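Local coordinates for protein PTHB1 (Homo sapiens, PDB 4YD8) that forms, through a chain whose N-terminal part is this seven-bladed beta-propeller, part of the BBSome, a coat complex thought to sort membrane proteins to primary cilia, at residues D12-I17 against G356-S361; G27-A32 against A336-C341; S290-L295 against P331-A336; T304-I309 against L316-D321. All coordinates share one frame; numbering follows the deposited sequence. Where two conformers were deposited one is given.

How the interactions relate
Interactions 1 and 4 lie within blades, where antiparallel backbone hydrogen bonds do most of the work; interactions 2 and 3 join different blades, and there side chains and water take over. Interaction 2 is innermost, about 6 Å from the centre of the chain to its own; interactions 1 and 4 lie farther out, with 3 between. Interaction 1, partly exposed, binds the N-terminal strand to the last blade, whereas interaction 4 pairs the middle strands of the preceding blade around largely buried residues. Interactions 2 and 3 share A336 and strand 334-342, which turns R338 toward strand 29-32 and V337 toward C293 and L295. L295 N probably hydrogen-bonds L308 O, connecting interactions 3 and 4.

Interaction 1: D12-I17 against G356-S361; sequences DWWSTI and GHLQCS
W13 turns CG into the crowded position between its backbone N and carbonyl carbon (chi1 56°), while W14 carries CG anti to the backbone N (chi1 -175°); from these starts both indoles reach C360. The CB of C360 lies over one face of the W13 ring, 3.6 Å from W13 CE2, in a CH-pi contact. Its sulfur touches the other indole obliquely, with C360 SG 3.8 Å from W14 CE3, and a small polarisable thiol suits a place between two large rings. L358 CD2 meets the edge of W14, 3.9 Å from W14 CZ3. The backbone explains the double approach: C360 O accepts W13 N at 3.0 Å and C360 N donates to W14 O at 2.8 Å, so two residues face one, a classic beta bulge. Beyond it the antiparallel ladder is regular, with T16 N and O both bonded to L358. At the far end I17 CD1 lies 3.4 Å from H357 CE1, the side chains alongside each other, and a water joins T16 O to H357 ND1. Y362 stacks on W13, and D71 accepts W14 NE1. An alanine at W13 would probably leave C360 CB and the Y362 ring without their aromatic cover. Pairing the N-terminal strand with strand 357-362, next to it in the last blade, is the "Velcro" closure characteristic of beta-propellers.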
# COMPACT_ATOMS: atom_id res chain seq x y z
N ASP A 12 -8.30 -20.39 0.04
CA ASP A 12 -7.12 -20.07 0.84
C ASP A 12 -6.12 -21.22 0.82
O ASP A 12 -6.48 -22.39 0.64
CB ASP A 12 -7.52 -19.75 2.28
CG ASP A 12 -8.20 -20.92 2.95
OD1 ASP A 12 -9.21 -21.39 2.40
OD2 ASP A 12 -7.74 -21.38 4.02
N TRP A 13 -4.85 -20.88 1.01
CA TRP A 13 -3.83 -21.92 1.05
C TRP A 13 -2.80 -21.67 2.14
O TRP A 13 -1.86 -22.45 2.28
CB TRP A 13 -3.15 -22.05 -0.33
CG TRP A 13 -2.53 -20.80 -0.88
CD1 TRP A 13 -3.13 -19.86 -1.67
CD2 TRP A 13 -1.18 -20.37 -0.70
NE1 TRP A 13 -2.24 -18.86 -1.98
CE2 TRP A 13 -1.03 -19.16 -1.41
CE3 TRP A 13 -0.07 -20.90 -0.02
CZ2 TRP A 13 0.18 -18.46 -1.45
CZ3 TRP A 13 1.12 -20.20 -0.05
CH2 TRP A 13 1.24 -18.99 -0.75
N TRP A 14 -2.98 -20.60 2.91
CA TRP A 14 -2.04 -20.27 3.99
C TRP A 14 -2.61 -19.16 4.87
O TRP A 14 -3.14 -18.17 4.37
CB TRP A 14 -0.69 -19.82 3.44
CG TRP A 14 0.38 -19.56 4.48
CD1 TRP A 14 1.29 -20.46 4.96
CD2 TRP A 14 0.70 -18.31 5.11
NE1 TRP A 14 2.12 -19.86 5.86
CE2 TRP A 14 1.78 -18.54 5.97
CE3 TRP A 14 0.15 -17.03 5.04
CZ2 TRP A 14 2.35 -17.53 6.76
CZ3 TRP A 14 0.71 -16.02 5.82
CH2 TRP A 14 1.80 -16.28 6.66
N SER A 15 -2.50 -19.33 6.18
CA SER A 15 -2.83 -18.24 7.08
C SER A 15 -1.98 -18.29 8.33
O SER A 15 -1.43 -19.33 8.69
CB SER A 15 -4.32 -18.26 7.44
OG SER A 15 -4.62 -19.30 8.36
N THR A 16 -1.84 -17.15 8.99
CA THR A 16 -1.20 -17.12 10.29
C THR A 16 -1.85 -16.03 11.12
O THR A 16 -2.63 -15.22 10.62
CB THR A 16 0.34 -16.89 10.18
OG1 THR A 16 0.98 -17.28 11.40
CG2 THR A 16 0.67 -15.43 9.88
N ILE A 17 -1.52 -16.02 12.41
CA ILE A 17 -1.94 -14.94 13.28
C ILE A 17 -0.69 -14.26 13.80
O ILE A 17 0.21 -14.92 14.33
CB ILE A 17 -2.82 -15.45 14.43
CG1 ILE A 17 -4.11 -16.06 13.87
CG2 ILE A 17 -3.15 -14.33 15.40
CD1 ILE A 17 -5.03 -16.65 14.95
N GLY A 356 -4.52 -8.87 13.17
CA GLY A 356 -3.36 -9.65 12.78
C GLY A 356 -3.61 -10.99 12.13
O GLY A 356 -2.70 -11.82 12.06
N HIS A 357 -4.82 -11.22 11.63
CA HIS A 357 -5.05 -12.41 10.81
C HIS A 357 -4.53 -12.13 9.41
O HIS A 357 -4.96 -11.19 8.74
CB HIS A 357 -6.53 -12.79 10.79
CG HIS A 357 -7.04 -13.25 12.12
ND1 HIS A 357 -7.06 -14.58 12.49
CD2 HIS A 357 -7.52 -12.56 13.18
CE1 HIS A 357 -7.55 -14.69 13.72
NE2 HIS A 357 -7.84 -13.47 14.16
N LEU A 358 -3.58 -12.95 8.99
CA LEU A 358 -2.93 -12.78 7.70
C LEU A 358 -3.20 -14.02 6.86
O LEU A 358 -2.90 -15.15 7.29
CB LEU A 358 -1.43 -12.56 7.88
CG LEU A 358 -0.57 -12.33 6.64
CD1 LEU A 358 -0.96 -11.02 5.94
CD2 LEU A 358 0.90 -12.32 7.02
N GLN A 359 -3.74 -13.84 5.66
CA GLN A 359 -4.18 -14.99 4.85
C GLN A 359 -3.84 -14.85 3.37
O GLN A 359 -4.00 -13.76 2.79
CB GLN A 359 -5.69 -15.20 5.01
CG GLN A 359 -6.25 -16.35 4.14
CD GLN A 359 -7.67 -16.70 4.51
OE1 GLN A 359 -8.59 -15.92 4.29
NE2 GLN A 359 -7.85 -17.89 5.10
N CYS A 360 -3.39 -15.93 2.76
CA CYS A 360 -3.18 -15.97 1.31
C CYS A 360 -4.26 -16.82 0.67
O CYS A 360 -4.57 -17.91 1.18
CB CYS A 360 -1.81 -16.56 0.94
SG CYS A 360 -0.40 -15.65 1.59
N SER A 361 -4.81 -16.35 -0.44
CA SER A 361 -5.81 -17.12 -1.17
C SER A 361 -5.67 -16.93 -2.67
O SER A 361 -4.97 -16.03 -3.14
CB SER A 361 -7.22 -16.71 -0.72
OG SER A 361 -7.42 -15.33 -0.92
O HOH W 1 -5.40 -16.06 10.29

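Interaction 2: G27-A32 against A336-C341; sequences GCLCLA and AVRVGC
R338 bends at its second torsion (chi2 -75°), placing CD to one side of an extended course, and its stem and head meet strand 29-32 differently. The stem is apolar: R338 CG packs 3.7 Å from L29 CD2, the two side chains passing in opposing directions. L29 holds CG anti to its backbone N (chi1 174°), and its CB also rests 3.9 Å from A336 CB, an apolar methylene-to-methyl contact suited to the short alanine. In the conformer given, one of two, L31's first torsion is off a staggered value, so its contact is less certain; CD1 reaches R338 CB and the V339-G340 peptide, where a CB on G340 would collide with it. The guanidinium folds back on its own strand, with R338 NH1 donating to V337 O at 2.9 Å, nearly in the guanidinium plane. One face of the group lies under L29 O, while R338 NH2 donates to two waters, each at 3.2 Å. A third water accepts L31 N at 2.9 Å and, weakly, R338 NE. A leucine in place of R338 would probably leave V337 O and these waters without their charged donor. No direct hydrogen bond joins the two strands, whose axes come within 7.3 Å and lie 20° from parallel. Such side-chain and water-mediated packing of innermost strands from neighbouring blades, here first and last, belongs to the centre of a beta-propeller.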
# COMPACT_ATOMS: atom_id res chain seq x y z
N GLY A 27 -1.68 0.42 5.43
CA GLY A 27 -0.31 0.88 5.54
C GLY A 27 0.64 -0.18 6.07
O GLY A 27 1.82 -0.16 5.75
N CYS A 28 0.12 -1.10 6.88
CA CYS A 28 0.96 -2.07 7.58
C CYS A 28 1.34 -3.28 6.73
O CYS A 28 2.14 -4.09 7.17
CB CYS A 28 0.26 -2.57 8.85
SG CYS A 28 0.21 -1.33 10.18
N LEU A 29 0.72 -3.42 5.56
CA LEU A 29 0.94 -4.59 4.69
C LEU A 29 1.64 -4.21 3.39
O LEU A 29 1.18 -3.30 2.67
CB LEU A 29 -0.41 -5.26 4.39
CG LEU A 29 -0.35 -6.42 3.38
CD1 LEU A 29 0.48 -7.57 3.94
CD2 LEU A 29 -1.77 -6.87 3.00
N CYS A 30 2.72 -4.90 3.06
CA CYS A 30 3.42 -4.65 1.82
C CYS A 30 3.78 -5.98 1.17
O CYS A 30 4.19 -6.93 1.85
CB CYS A 30 4.66 -3.80 2.07
SG CYS A 30 5.55 -3.34 0.58
N LEU A 31 3.58 -6.05 -0.14
CA LEU A 31 3.95 -7.23 -0.93
C LEU A 31 5.01 -6.84 -1.95
O LEU A 31 4.72 -6.09 -2.88
CB LEU A 31 2.72 -7.80 -1.66
CG LEU A 31 2.02 -9.08 -1.23
CD1 LEU A 31 0.88 -9.39 -2.21
CD2 LEU A 31 3.00 -10.27 -1.15
N ALA A 32 6.23 -7.34 -1.79
CA ALA A 32 7.30 -6.91 -2.68
C ALA A 32 8.48 -7.86 -2.67
O ALA A 32 8.65 -8.64 -1.73
CB ALA A 32 7.79 -5.49 -2.28
N ALA A 336 -6.30 -4.29 5.04
CA ALA A 336 -5.49 -4.12 3.85
C ALA A 336 -5.57 -5.37 2.99
O ALA A 336 -5.69 -6.47 3.52
CB ALA A 336 -4.02 -3.82 4.20
N VAL A 337 -5.49 -5.17 1.68
CA VAL A 337 -5.43 -6.27 0.73
C VAL A 337 -4.38 -5.95 -0.31
O VAL A 337 -4.23 -4.79 -0.73
CB VAL A 337 -6.81 -6.52 0.06
CG1 VAL A 337 -7.37 -5.24 -0.60
CG2 VAL A 337 -6.72 -7.65 -0.93
N ARG A 338 -3.60 -6.96 -0.68
CA ARG A 338 -2.61 -6.85 -1.75
C ARG A 338 -2.70 -8.04 -2.68
O ARG A 338 -3.20 -9.10 -2.29
CB ARG A 338 -1.19 -6.73 -1.15
CG ARG A 338 -0.99 -5.43 -0.35
CD ARG A 338 -0.85 -4.26 -1.30
NE ARG A 338 -0.49 -3.02 -0.60
CZ ARG A 338 -1.36 -2.22 0.00
NH1 ARG A 338 -2.66 -2.51 0.02
NH2 ARG A 338 -0.93 -1.11 0.60
N VAL A 339 -2.22 -7.87 -3.91
CA VAL A 339 -2.12 -8.97 -4.87
C VAL A 339 -0.68 -9.11 -5.33
O VAL A 339 -0.02 -8.11 -5.60
CB VAL A 339 -3.03 -8.73 -6.10
CG1 VAL A 339 -2.85 -9.83 -7.15
CG2 VAL A 339 -4.47 -8.66 -5.65
N GLY A 340 -0.18 -10.33 -5.44
CA GLY A 340 1.19 -10.46 -5.89
C GLY A 340 1.57 -11.86 -6.27
O GLY A 340 0.71 -12.73 -6.45
N CYS A 341 2.87 -12.07 -6.41
CA CYS A 341 3.39 -13.35 -6.84
C CYS A 341 3.98 -14.13 -5.67
O CYS A 341 5.04 -13.75 -5.13
CB CYS A 341 4.44 -13.15 -7.93
SG CYS A 341 5.10 -14.68 -8.58
O HOH W 2 -3.32 -0.36 2.61
O HOH W 3 2.19 -1.37 0.17
O HOH W 4 2.60 -3.75 -1.54

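Interaction 3: S290-L295 against P331-A336; sequences SPSCFL and PHIPVA
The flat peptide carbonyl of P334 receives S292 OG in its own plane, at 2.8 Å from P334 O and with a C=O...donor angle of 159°. S292 places OG between its backbone N and carbonyl carbon (chi1 55°), which helps aim the hydroxyl at P334 O. C293 stands beside it: C293 SG lies 3.6 Å from P334 O and 3.9 Å from P334 CB, so the thiol touches both the carbonyl and the puckered ring. The second carbonyl in the contact is that of V335, and C293 CB comes to 3.5 Å from V335 O. Two successive side chains can point toward the 331-336 segment because S292 and C293 both face G310 in a classic beta bulge. A water lies between the backbones, 2.9 Å from S292 O and 2.6 Å from V335 O, and probably divides its protons among several acceptors. I333 adds a looser apolar touch, with I333 CG2 4.1 Å from S292 CB. The chain turns a corner at V335, where it enters the innermost strand of the last blade, so the contact joins that entry to the innermost strand of the blade before. Serine's short side chain supplies a donor to a carbonyl that lies close by. The junction thus depends on one side-chain donor and a shared water: the two segments meet through few directional bonds, and P334 O probably fixes the rotation of the serine hydroxyl.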
# COMPACT_ATOMS: atom_id res chain seq x y z
N SER A 290 -20.43 -0.62 3.49
CA SER A 290 -19.32 0.21 3.96
C SER A 290 -17.97 -0.45 3.67
O SER A 290 -17.68 -1.52 4.20
CB SER A 290 -19.42 0.48 5.46
OG SER A 290 -20.60 1.20 5.77
N PRO A 291 -17.12 0.20 2.87
CA PRO A 291 -15.83 -0.42 2.57
C PRO A 291 -14.83 -0.30 3.71
O PRO A 291 -14.92 0.61 4.55
CB PRO A 291 -15.34 0.35 1.34
CG PRO A 291 -15.95 1.76 1.56
CD PRO A 291 -17.33 1.46 2.12
N SER A 292 -13.87 -1.23 3.75
CA SER A 292 -12.78 -1.16 4.70
C SER A 292 -11.45 -0.91 3.99
O SER A 292 -10.57 -0.28 4.56
CB SER A 292 -12.69 -2.45 5.52
OG SER A 292 -12.59 -3.56 4.65
N CYS A 293 -11.31 -1.40 2.76
CA CYS A 293 -10.06 -1.22 2.04
C CYS A 293 -10.24 -1.55 0.57
O CYS A 293 -11.27 -2.11 0.18
CB CYS A 293 -8.96 -2.11 2.64
SG CYS A 293 -9.34 -3.87 2.43
N PHE A 294 -9.25 -1.24 -0.26
CA PHE A 294 -9.38 -1.54 -1.70
C PHE A 294 -8.03 -1.63 -2.40
O PHE A 294 -6.99 -1.29 -1.81
CB PHE A 294 -10.36 -0.51 -2.31
CG PHE A 294 -9.75 0.77 -2.86
CD1 PHE A 294 -8.64 1.37 -2.24
CD2 PHE A 294 -10.23 1.32 -4.05
CE1 PHE A 294 -8.08 2.56 -2.77
CE2 PHE A 294 -9.72 2.52 -4.54
CZ PHE A 294 -8.63 3.13 -3.92
N LEU A 295 -8.05 -2.14 -3.62
CA LEU A 295 -6.86 -2.24 -4.44
C LEU A 295 -7.23 -2.43 -5.90
O LEU A 295 -7.63 -3.53 -6.30
CB LEU A 295 -5.97 -3.43 -3.99
CG LEU A 295 -4.67 -3.51 -4.79
CD1 LEU A 295 -3.68 -2.46 -4.28
CD2 LEU A 295 -4.07 -4.90 -4.77
N PRO A 331 -12.88 -14.80 6.59
CA PRO A 331 -13.07 -15.09 8.01
C PRO A 331 -12.93 -13.84 8.89
O PRO A 331 -13.40 -13.83 10.03
CB PRO A 331 -11.96 -16.10 8.31
CG PRO A 331 -10.94 -15.88 7.26
CD PRO A 331 -11.69 -15.46 6.04
N HIS A 332 -12.29 -12.80 8.35
CA HIS A 332 -12.04 -11.60 9.13
C HIS A 332 -12.12 -10.35 8.26
O HIS A 332 -11.90 -10.42 7.05
CB HIS A 332 -10.65 -11.68 9.79
CG HIS A 332 -10.48 -12.89 10.66
ND1 HIS A 332 -10.99 -12.97 11.94
CD2 HIS A 332 -9.86 -14.08 10.43
CE1 HIS A 332 -10.70 -14.15 12.46
NE2 HIS A 332 -10.02 -14.84 11.56
N ILE A 333 -12.44 -9.22 8.87
CA ILE A 333 -12.50 -7.95 8.14
C ILE A 333 -11.10 -7.48 7.76
O ILE A 333 -10.26 -7.29 8.62
CB ILE A 333 -13.19 -6.85 8.98
CG1 ILE A 333 -14.64 -7.24 9.28
CG2 ILE A 333 -13.13 -5.51 8.25
CD1 ILE A 333 -15.34 -6.29 10.23
N PRO A 334 -10.87 -7.29 6.46
CA PRO A 334 -9.55 -6.85 6.00
C PRO A 334 -9.34 -5.35 6.22
O PRO A 334 -10.22 -4.55 5.88
CB PRO A 334 -9.57 -7.20 4.51
CG PRO A 334 -11.05 -7.07 4.13
CD PRO A 334 -11.84 -7.44 5.36
N VAL A 335 -8.20 -4.97 6.79
CA VAL A 335 -7.80 -3.56 6.80
C VAL A 335 -6.88 -3.25 5.65
O VAL A 335 -6.66 -2.09 5.33
CB VAL A 335 -7.08 -3.14 8.09
CG1 VAL A 335 -8.04 -3.10 9.24
CG2 VAL A 335 -5.86 -4.03 8.35
N ALA A 336 -6.30 -4.29 5.04
CA ALA A 336 -5.49 -4.12 3.85
C ALA A 336 -5.57 -5.37 2.99
O ALA A 336 -5.69 -6.47 3.52
CB ALA A 336 -4.02 -3.82 4.20
O HOH W 5 -8.23 -0.22 6.24

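Interaction 4: T304-I309 against L316-D321; sequences TINTLI and LHIYQD
T304-I309 and L316-D321 form the two arms of an antiparallel beta hairpin, strands 306-311 and 315-320, which are the second and third strands of a four-stranded blade. T307 pairs with Y319 and I309 with H317, each through two backbone hydrogen bonds; D321 N continues the ladder to I305 O. The N306, L308, I318 and Q320 side chains occupy one face of the sheet. There L308 and I318 run alongside each other in the same direction, and L308 CD2 presses to 3.5 Å from I318 CG1, a tight fit; it also rests 3.8 Å from L316 CG. Branched aliphatic groups suit this buried layer, which Y297 also adjoins. On the other face I309 and Y319 cross at about a right angle, with I309 CD1 3.7 Å from Y319 CE1, an oblique approach to the ring. Where the hairpin arms end, the contacts turn polar. Q320, extended and with CG anti to the backbone N (chi1 -176°), sends NE2 to T304 OG1 at 3.0 Å, a nearly straight bond (169°) in the amide plane. T304 OG1 is also hydrogen-bonded to S301 OG, so two partners hold the hydroxyl. D321 OD1 accepts I305 N at 3.2 Å on its syn side, the donor 35° out of the carboxylate plane. A water accepts a hydrogen bond from T307 OG1 at 2.7 Å and donates to I305 O and D321 O. This hairpin is the middle of a four-stranded antiparallel meander, the blade that repeats around a beta-propeller.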
# COMPACT_ATOMS: atom_id res chain seq x y z
N THR A 304 -10.33 -1.15 -19.31
CA THR A 304 -10.98 -1.49 -18.04
C THR A 304 -9.98 -1.78 -16.93
O THR A 304 -8.81 -2.06 -17.17
CB THR A 304 -11.94 -2.69 -18.18
OG1 THR A 304 -11.18 -3.91 -18.30
CG2 THR A 304 -12.83 -2.52 -19.40
N ILE A 305 -10.47 -1.71 -15.70
CA ILE A 305 -9.63 -1.97 -14.55
C ILE A 305 -10.40 -2.81 -13.53
O ILE A 305 -11.60 -2.60 -13.29
CB ILE A 305 -9.12 -0.65 -13.89
CG1 ILE A 305 -8.28 0.15 -14.90
CG2 ILE A 305 -8.30 -0.95 -12.64
CD1 ILE A 305 -7.66 1.41 -14.36
N ASN A 306 -9.70 -3.78 -12.95
CA ASN A 306 -10.28 -4.61 -11.88
C ASN A 306 -9.85 -4.10 -10.51
O ASN A 306 -8.68 -3.81 -10.28
CB ASN A 306 -9.89 -6.09 -12.04
CG ASN A 306 -10.75 -6.85 -13.05
OD1 ASN A 306 -11.31 -6.27 -13.98
ND2 ASN A 306 -10.82 -8.17 -12.88
N THR A 307 -10.81 -4.01 -9.59
CA THR A 307 -10.57 -3.46 -8.26
C THR A 307 -11.11 -4.38 -7.17
O THR A 307 -12.28 -4.79 -7.21
CB THR A 307 -11.22 -2.07 -8.11
OG1 THR A 307 -10.68 -1.20 -9.11
CG2 THR A 307 -10.94 -1.49 -6.72
N LEU A 308 -10.26 -4.71 -6.20
CA LEU A 308 -10.69 -5.43 -5.02
C LEU A 308 -11.23 -4.45 -4.00
O LEU A 308 -10.62 -3.42 -3.78
CB LEU A 308 -9.53 -6.22 -4.39
CG LEU A 308 -9.19 -7.55 -5.05
CD1 LEU A 308 -7.73 -7.84 -4.76
CD2 LEU A 308 -10.07 -8.62 -4.46
N ILE A 309 -12.37 -4.76 -3.39
CA ILE A 309 -12.88 -3.93 -2.29
C ILE A 309 -13.31 -4.83 -1.14
O ILE A 309 -14.16 -5.71 -1.31
CB ILE A 309 -14.07 -3.05 -2.74
CG1 ILE A 309 -13.66 -2.16 -3.94
CG2 ILE A 309 -14.58 -2.19 -1.55
CD1 ILE A 309 -14.74 -1.15 -4.42
N LEU A 316 -15.36 -9.77 0.37
CA LEU A 316 -14.35 -9.21 -0.51
C LEU A 316 -14.90 -9.25 -1.93
O LEU A 316 -15.30 -10.31 -2.41
CB LEU A 316 -13.04 -10.00 -0.39
CG LEU A 316 -11.85 -9.53 -1.22
CD1 LEU A 316 -11.40 -8.13 -0.77
CD2 LEU A 316 -10.70 -10.53 -1.12
N HIS A 317 -14.94 -8.09 -2.60
CA HIS A 317 -15.55 -7.96 -3.92
C HIS A 317 -14.53 -7.61 -4.98
O HIS A 317 -13.57 -6.92 -4.71
CB HIS A 317 -16.63 -6.89 -3.92
CG HIS A 317 -17.79 -7.20 -3.03
ND1 HIS A 317 -18.14 -6.40 -1.96
CD2 HIS A 317 -18.67 -8.22 -3.03
CE1 HIS A 317 -19.19 -6.91 -1.35
NE2 HIS A 317 -19.53 -8.02 -1.98
N ILE A 318 -14.76 -8.09 -6.20
CA ILE A 318 -13.99 -7.64 -7.35
C ILE A 318 -14.90 -6.99 -8.36
O ILE A 318 -15.86 -7.60 -8.80
CB ILE A 318 -13.25 -8.79 -8.05
CG1 ILE A 318 -12.09 -9.27 -7.20
CG2 ILE A 318 -12.71 -8.31 -9.39
CD1 ILE A 318 -11.37 -10.49 -7.82
N TYR A 319 -14.60 -5.74 -8.69
CA TYR A 319 -15.30 -4.99 -9.73
C TYR A 319 -14.44 -4.85 -10.97
O TYR A 319 -13.24 -4.60 -10.88
CB TYR A 319 -15.66 -3.58 -9.21
CG TYR A 319 -16.60 -3.64 -8.05
CD1 TYR A 319 -16.13 -3.74 -6.74
CD2 TYR A 319 -17.98 -3.62 -8.26
CE1 TYR A 319 -17.01 -3.81 -5.68
CE2 TYR A 319 -18.86 -3.69 -7.20
CZ TYR A 319 -18.37 -3.78 -5.91
OH TYR A 319 -19.25 -3.86 -4.86
N GLN A 320 -15.05 -5.05 -12.14
CA GLN A 320 -14.46 -4.58 -13.38
C GLN A 320 -15.16 -3.27 -13.71
O GLN A 320 -16.35 -3.27 -14.00
CB GLN A 320 -14.64 -5.60 -14.51
CG GLN A 320 -13.95 -5.17 -15.80
CD GLN A 320 -14.01 -6.23 -16.90
OE1 GLN A 320 -14.83 -7.14 -16.83
NE2 GLN A 320 -13.14 -6.12 -17.89
N ASP A 321 -14.40 -2.18 -13.66
CA ASP A 321 -14.95 -0.82 -13.70
C ASP A 321 -15.96 -0.70 -12.55
O ASP A 321 -15.54 -0.78 -11.40
CB ASP A 321 -15.56 -0.51 -15.08
CG ASP A 321 -14.51 -0.50 -16.19
OD1 ASP A 321 -13.31 -0.28 -15.86
OD2 ASP A 321 -14.86 -0.72 -17.37
O HOH W 6 -12.73 -1.09 -10.92